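PDB 3MKH: nitroalkane oxidase from Podospora anserina, which oxidises primary and secondary nitroalkanes to aldehydes or ketones with FAD and molecular oxygen, releasing nitrite and hydrogen peroxide. Local coordinates for the interface of chains A and B and the interface of chains A and C. Sequence-based numbering; all coordinates share one arbitrary frame. Chains: chain A/B/C, Nitroalkane oxidase.

Contact 1: the interface of chains A and B. Residues chain A 312-313, 316, 372; chain B 403, 408.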
loop_
_atom_site.group_PDB
_atom_site.type_symbol
_atom_site.label_atom_id
_atom_site.label_comp_id
_atom_site.label_asym_id
_atom_site.label_seq_id
_atom_site.Cartn_x
_atom_site.Cartn_y
_atom_site.Cartn_z
ATOM N N ALA A 312 -16.686 6.326 5.481
ATOM C CA ALA A 312 -15.322 6.719 5.130
ATOM C C ALA A 312 -14.462 6.866 6.380
ATOM O O ALA A 312 -13.375 6.305 6.459
ATOM C CB ALA A 312 -15.322 8.015 4.337
ATOM N N PHE A 313 -14.967 7.634 7.341
ATOM C CA PHE A 313 -14.273 7.859 8.589
ATOM C C PHE A 313 -14.101 6.547 9.355
ATOM O O PHE A 313 -13.007 6.223 9.833
ATOM C CB PHE A 313 -15.038 8.866 9.439
ATOM C CG PHE A 313 -14.372 9.178 10.734
ATOM C CD1 PHE A 313 -14.624 8.404 11.860
ATOM C CD2 PHE A 313 -13.471 10.235 10.827
ATOM C CE1 PHE A 313 -13.998 8.681 13.057
ATOM C CE2 PHE A 313 -12.846 10.526 12.024
ATOM C CZ PHE A 313 -13.105 9.744 13.145
ATOM N N LEU A 316 -11.431 4.113 8.002
ATOM C CA LEU A 316 -10.087 4.549 8.364
ATOM C C LEU A 316 -9.777 4.156 9.815
ATOM O O LEU A 316 -8.716 3.614 10.101
ATOM C CB LEU A 316 -9.962 6.064 8.172
ATOM C CG LEU A 316 -9.096 6.755 7.102
ATOM C CD1 LEU A 316 -8.368 5.841 6.130
ATOM C CD2 LEU A 316 -9.886 7.830 6.360
ATOM N N ASN A 372 -5.872 11.909 7.919
ATOM C CA ASN A 372 -6.881 11.983 6.857
ATOM C C ASN A 372 -8.319 11.863 7.372
ATOM O O ASN A 372 -9.233 12.525 6.868
ATOM C CB ASN A 372 -6.578 10.940 5.773
ATOM C CG ASN A 372 -5.355 11.310 4.962
ATOM O OD1 ASN A 372 -5.020 12.481 4.879
ATOM N ND2 ASN A 372 -4.656 10.323 4.399
ATOM N N VAL B 403 -11.213 12.601 2.035
ATOM C CA VAL B 403 -12.111 11.620 2.636
ATOM C C VAL B 403 -13.536 12.122 2.788
ATOM O O VAL B 403 -14.477 11.378 2.516
ATOM C CB VAL B 403 -11.594 11.133 3.999
ATOM C CG1 VAL B 403 -12.633 10.233 4.670
ATOM C CG2 VAL B 403 -10.276 10.403 3.826
ATOM N N ARG B 408 -16.532 12.202 -2.066
ATOM C CA ARG B 408 -18.003 12.244 -2.113
ATOM C C ARG B 408 -18.526 12.798 -3.452
ATOM O O ARG B 408 -19.576 12.386 -3.963
ATOM C CB ARG B 408 -18.553 13.080 -0.971
ATOM C CG ARG B 408 -18.151 12.586 0.411
ATOM C CD ARG B 408 -18.255 11.075 0.496
ATOM N NE ARG B 408 -16.974 10.498 0.879
ATOM C CZ ARG B 408 -16.529 9.304 0.495
ATOM N NH1 ARG B 408 -17.269 8.531 -0.299
ATOM N NH2 ARG B 408 -15.335 8.890 0.908
HETATM O O HOH W 1 -9.494 13.907 4.459
#
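B:Val403, in the first turn of helix 402-415, sets its forked side chain against A:Ala312 and A:Leu316, one turn apart on helix 311-340, within the tetramer of this flavoenzyme of the acyl-CoA dehydrogenase family. The two methyls of the valine divide the apolar contact. CG1, anti to the backbone N (chi1 173°), lies 3.5 Å from A:Ala312 CB. CG2, anti to the carbonyl carbon, meets the end of A:Leu316 at 3.6 Å from CD2, the two side chains arriving tip to tip. A:Leu316 CD2 also comes near B:Val403 CG1, so this one leucine methyl faces both prongs of the valine.

No direct polar bond joins the two chains in this patch; a water does so instead. It lies 2.8 Å from the backbone carbonyl O of A:Asn372, near the end of helix 345-374, and accepts from the backbone N of B:Val403. The bridge thus ties the ends of two helices through main-chain atoms, next to the valine methyls. A:Asn372 binds FAD and A:Ala312 also lines an FAD pocket, so this patch lies close to a cofactor site.

Within chain B, the guanidinium of B:Arg408 folds back on the valine. Bends at chi2 and chi3 turn it so that NE and NH2 both donate to B:Val403 O, each at 3.1 Å, with that oxygen at the edge of the guanidinium and in its plane. NH2 lies in the carbonyl plane and points at a lone pair of the oxygen, whereas NE is tilted 23° from that plane. The same NH2 lies 3.5 Å from A:Ala312 CB across the interface. An alanine in place of B:Arg408 would probably leave the B:Val403 carbonyl without these two donors and open a gap beside the methyl of A:Ala312.

Contact 2: the interface of chains A and C. Residues chain A 329-330, 333, 351, 354, 425; chain C 322, 325-326, 329.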
loop_
_atom_site.group_PDB
_atom_site.type_symbol
_atom_site.label_atom_id
_atom_site.label_comp_id
_atom_site.label_asym_id
_atom_site.label_seq_id
_atom_site.Cartn_x
_atom_site.Cartn_y
_atom_site.Cartn_z
ATOM N N ALA A 329 -0.015 -8.138 19.022
ATOM C CA ALA A 329 0.060 -9.598 18.983
ATOM C C ALA A 329 1.448 -10.055 18.539
ATOM O O ALA A 329 2.055 -10.933 19.168
ATOM C CB ALA A 329 -1.026 -10.151 18.045
ATOM N N LEU A 330 1.949 -9.448 17.457
ATOM C CA LEU A 330 3.278 -9.751 16.940
ATOM C C LEU A 330 4.368 -9.363 17.942
ATOM O O LEU A 330 5.298 -10.134 18.188
ATOM C CB LEU A 330 3.525 -9.050 15.587
ATOM C CG LEU A 330 4.940 -9.288 15.034
ATOM C CD1 LEU A 330 5.209 -10.768 14.905
ATOM C CD2 LEU A 330 5.154 -8.600 13.689
ATOM N N LYS A 333 4.370 -11.913 20.782
ATOM C CA LYS A 333 4.947 -13.179 20.315
ATOM C C LYS A 333 6.480 -13.101 20.299
ATOM O O LYS A 333 7.169 -14.002 20.796
ATOM C CB LYS A 333 4.386 -13.568 18.935
ATOM C CG LYS A 333 5.137 -14.704 18.251
ATOM C CD LYS A 333 5.051 -16.014 19.029
ATOM C CE LYS A 333 5.977 -17.088 18.383
ATOM N NZ LYS A 333 5.930 -18.431 19.032
ATOM N N LEU A 351 11.913 -13.006 14.772
ATOM C CA LEU A 351 10.647 -12.440 15.237
ATOM C C LEU A 351 10.830 -11.054 15.853
ATOM O O LEU A 351 9.978 -10.188 15.680
ATOM C CB LEU A 351 9.959 -13.373 16.237
ATOM C CG LEU A 351 9.495 -14.728 15.675
ATOM C CD1 LEU A 351 8.672 -15.485 16.725
ATOM C CD2 LEU A 351 8.703 -14.558 14.386
ATOM N N ALA A 354 11.163 -8.775 13.011
ATOM C CA ALA A 354 9.840 -8.626 12.396
ATOM C C ALA A 354 8.952 -7.631 13.146
ATOM O O ALA A 354 8.275 -6.789 12.521
ATOM C CB ALA A 354 9.137 -9.988 12.286
ATOM N N THR A 425 7.603 -20.979 15.887
ATOM C CA THR A 425 6.208 -21.198 16.230
ATOM C C THR A 425 5.952 -22.687 16.520
ATOM O O THR A 425 5.428 -23.041 17.581
ATOM C CB THR A 425 5.259 -20.716 15.109
ATOM O OG1 THR A 425 5.432 -19.305 14.909
ATOM C CG2 THR A 425 3.804 -20.968 15.491
ATOM N N ILE C 322 7.155 -11.497 7.622
ATOM C CA ILE C 322 6.715 -10.575 8.667
ATOM C C ILE C 322 5.187 -10.534 8.732
ATOM O O ILE C 322 4.588 -10.674 9.806
ATOM C CB ILE C 322 7.253 -9.134 8.420
ATOM C CG1 ILE C 322 8.785 -9.096 8.523
ATOM C CG2 ILE C 322 6.639 -8.148 9.408
ATOM C CD1 ILE C 322 9.397 -7.782 8.041
ATOM N N GLU C 325 3.695 -13.796 10.236
ATOM C CA GLU C 325 3.823 -13.884 11.685
ATOM C C GLU C 325 2.819 -12.980 12.388
ATOM O O GLU C 325 2.213 -13.374 13.379
ATOM C CB GLU C 325 5.260 -13.584 12.135
ATOM C CG GLU C 325 6.296 -14.516 11.534
ATOM C CD GLU C 325 6.172 -15.964 12.032
ATOM O OE1 GLU C 325 5.293 -16.255 12.876
ATOM O OE2 GLU C 325 6.981 -16.808 11.590
ATOM N N ALA C 326 2.619 -11.768 11.873
ATOM C CA ALA C 326 1.588 -10.906 12.433
ATOM C C ALA C 326 0.203 -11.545 12.281
ATOM O O ALA C 326 -0.618 -11.522 13.210
ATOM C CB ALA C 326 1.611 -9.522 11.754
ATOM N N ALA C 329 -0.265 -14.431 14.772
ATOM C CA ALA C 329 -0.367 -13.945 16.149
ATOM C C ALA C 329 -1.732 -13.306 16.387
ATOM O O ALA C 329 -2.349 -13.519 17.424
ATOM C CB ALA C 329 0.781 -12.969 16.489
HETATM O O HOH W 2 7.460 -18.974 13.103
#
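Helix 311-340 of chain C packs against helices 311-340 and 345-374 of chain A, with the short helix 423-426 of chain A at the border. Where the two copies of helix 311-340 meet, small residues permit a close approach: A:Ala329 CB is 3.7 Å from C:Ala329 CB, and each methyl also rests on the other alanine's backbone carbonyl group. A:Leu330 continues this packing. With CG anti to the backbone N (chi1 177°), it sends CD1 towards C:Glu325 CB and CD2 towards the methyl of C:Ala326.

C:Glu325 bends at chi2 (-67°), and its side chain crosses both A:Leu330 and A:Leu351 at about a right angle. A:Leu351 CD2 touches the aliphatic CG and the carboxylate carbon CD of this glutamate, the latter at 3.7 Å. Further along, A:Ala354 CB meets C:Ile322 CG1 at 3.9 Å, while C:Ile322 CG2 leans on the carbonyl O of A:Ala354.

Polar linkage in this patch is indirect. A:Lys333 NZ remains 6.6 Å from C:Glu325 OE1, too far for a salt bridge, although its charge might still favour the carboxylate electrostatically. The hydroxyl OG1 of A:Thr425 reaches the glutamate through a water, which lies 2.7 Å from A:Thr425 OG1 and 2.7 Å from C:Glu325 OE2.

Contact 1 and contact 2 lie about 29 Å apart, centre to centre, and join chain A to two different neighbours in the homotetramer. Both draw on helices 311-340 and 345-374 of chain A, contact 1 at the start of the first and the end of the second, contact 2 towards the opposite ends. The same helix pair thus contributes to patches on both interfaces. The proposed proton acceptor A:Asp399 is about 17 Å from the centre of contact 2 and 32 Å from that of contact 1, which holds FAD-pocket residues A:Ala312 and A:Asn372 but probably sits nearer chain B's aspartate, four residues before B:Val403.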